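Local coordinates for protein glutathione S-transferase (Bombyx mori, PDB 5ZFG) that probably transfers glutathione to electrophilic compounds as a member of the glutathione S-transferase superfamily, and metabolises the insecticide diazinon in the silkworm, at residues Glu60-Ser65 with Leu71-Asp76. Numbering follows the deposited sequence.
Sequences EGFYLS and LQYICD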
# COMPACT_ATOMS: atom_id res chain seq x y z
N GLU B 60 -12.59 14.92 12.84
CA GLU B 60 -13.81 14.98 13.65
C GLU B 60 -14.06 13.66 14.37
O GLU B 60 -15.20 13.21 14.51
CB GLU B 60 -15.00 15.39 12.78
CG GLU B 60 -16.25 15.85 13.52
CD GLU B 60 -17.29 16.44 12.59
OE1 GLU B 60 -18.23 17.10 13.09
OE2 GLU B 60 -17.18 16.25 11.36
N GLY B 61 -12.99 13.01 14.83
CA GLY B 61 -13.10 11.75 15.54
C GLY B 61 -12.94 10.52 14.68
O GLY B 61 -12.91 9.40 15.21
N PHE B 62 -12.85 10.68 13.36
CA PHE B 62 -12.47 9.58 12.47
C PHE B 62 -10.95 9.52 12.44
O PHE B 62 -10.31 10.44 11.91
CB PHE B 62 -13.05 9.81 11.08
CG PHE B 62 -12.62 8.78 10.07
CD1 PHE B 62 -12.76 7.43 10.34
CD2 PHE B 62 -12.11 9.16 8.84
CE1 PHE B 62 -12.38 6.48 9.40
CE2 PHE B 62 -11.74 8.21 7.90
CZ PHE B 62 -11.88 6.87 8.18
N TYR B 63 -10.38 8.46 13.01
CA TYR B 63 -8.93 8.27 13.08
C TYR B 63 -8.48 7.39 11.92
O TYR B 63 -8.90 6.24 11.81
CB TYR B 63 -8.51 7.63 14.40
CG TYR B 63 -8.97 8.39 15.63
CD1 TYR B 63 -8.93 9.78 15.67
CD2 TYR B 63 -9.44 7.72 16.75
CE1 TYR B 63 -9.35 10.48 16.79
CE2 TYR B 63 -9.86 8.41 17.88
CZ TYR B 63 -9.81 9.80 17.89
OH TYR B 63 -10.22 10.50 19.01
N LEU B 64 -7.59 7.92 11.08
CA LEU B 64 -7.13 7.19 9.90
C LEU B 64 -5.62 7.24 9.85
O LEU B 64 -5.04 8.33 9.71
CB LEU B 64 -7.76 7.79 8.64
CG LEU B 64 -7.34 7.16 7.31
CD1 LEU B 64 -7.84 5.73 7.25
CD2 LEU B 64 -7.86 7.99 6.13
N SER B 65 -4.96 6.08 9.96
CA SER B 65 -3.53 5.97 9.74
C SER B 65 -3.26 5.44 8.33
O SER B 65 -4.19 5.31 7.53
CB SER B 65 -2.89 5.08 10.81
OG SER B 65 -3.22 3.71 10.62
N LEU B 71 -3.89 10.00 2.07
CA LEU B 71 -3.87 10.76 0.82
C LEU B 71 -5.13 10.50 -0.01
O LEU B 71 -5.75 11.44 -0.53
CB LEU B 71 -2.62 10.39 0.00
CG LEU B 71 -1.25 10.82 0.55
CD1 LEU B 71 -0.12 10.24 -0.27
CD2 LEU B 71 -1.18 12.35 0.56
N GLN B 72 -5.52 9.24 -0.13
CA GLN B 72 -6.71 8.90 -0.90
C GLN B 72 -7.97 9.49 -0.27
O GLN B 72 -8.86 10.00 -0.97
CB GLN B 72 -6.81 7.38 -1.04
CG GLN B 72 -5.66 6.83 -1.90
CD GLN B 72 -5.39 5.35 -1.69
OE1 GLN B 72 -5.59 4.82 -0.60
NE2 GLN B 72 -4.91 4.68 -2.75
N TYR B 73 -8.04 9.48 1.06
CA TYR B 73 -9.24 9.93 1.76
C TYR B 73 -9.41 11.44 1.65
O TYR B 73 -10.52 11.92 1.40
CB TYR B 73 -9.16 9.51 3.23
CG TYR B 73 -10.19 10.19 4.13
CD1 TYR B 73 -11.53 9.84 4.04
CD2 TYR B 73 -9.81 11.15 5.04
CE1 TYR B 73 -12.48 10.44 4.86
CE2 TYR B 73 -10.75 11.77 5.86
CZ TYR B 73 -12.08 11.40 5.76
OH TYR B 73 -13.03 11.99 6.58
N ILE B 74 -8.33 12.20 1.81
CA ILE B 74 -8.42 13.65 1.71
C ILE B 74 -8.97 14.06 0.34
O ILE B 74 -9.82 14.96 0.24
CB ILE B 74 -7.04 14.28 2.00
CG1 ILE B 74 -6.70 14.14 3.48
CG2 ILE B 74 -7.04 15.75 1.57
CD1 ILE B 74 -7.87 14.14 4.39
N CYS B 75 -8.54 13.37 -0.72
CA CYS B 75 -9.05 13.67 -2.06
C CYS B 75 -10.50 13.21 -2.22
O CYS B 75 -11.35 13.98 -2.67
CB CYS B 75 -8.17 13.01 -3.12
SG CYS B 75 -6.48 13.61 -3.15
N ASP B 76 -10.79 11.95 -1.86
CA ASP B 76 -12.15 11.41 -2.00
C ASP B 76 -13.17 12.23 -1.23
O ASP B 76 -14.30 12.43 -1.70
CB ASP B 76 -12.21 9.96 -1.51
CG ASP B 76 -11.45 8.98 -2.40
OD1 ASP B 76 -11.13 9.32 -3.56
OD2 ASP B 76 -11.18 7.85 -1.92
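Tyr73, on helix 67-78, lays its ring against Phe62 and Leu64, two residues of strand 62-65 whose side chains both leave the strand toward the helix. The tighter end is at the root of the tyrosine: Leu64 sends one methyl, CD2, to within 3.5 Å of Tyr73 CB, and the same methyl lies 3.8 Å from Tyr73 CG, so it sits where the side chain turns into the ring. Farther out, Phe62 meets the ring edge to face, with centroids 5.2 Å apart and planes at 66°. Its leading edge is the CD2-CE2 side: Phe62 CE2 stands over one face of the tyrosine ring, displaced toward the rim and 3.8 Å from Tyr73 CE1, while Phe62 CD2 is 3.8 Å from Tyr73 CZ. With CG anti to the backbone N (chi1 167°), the tyrosine reaches back along the strand, passing Leu64 first and Phe62 next. The two segments belong to the thioredoxin-like N-terminal domain, where strand 62-65 is the edge of the four-stranded sheet within this chain and helix 67-78 follows it directly to pack on one sheet face. No hydrogen bond joins the segments; Tyr73 OH, 3.7 Å from Phe62 CD2, is instead hydrogen-bonded to Asp59 OD2, which ties the far end of the ring to the end of strand 56-59. A leucine in place of Tyr73 would probably deprive the Phe62 edge of its aromatic face and Asp59 of its phenol partner. In contrast to buried Leu64, Phe62 is partly exposed, with a bound 1,2-ethanediol about 4 Å from its side chain; Lys90 of the second subunit packs on it, and Ala93 of that subunit touches Tyr73. Beyond Phe62 the chain emerges into solvent at Gly61 and Glu60.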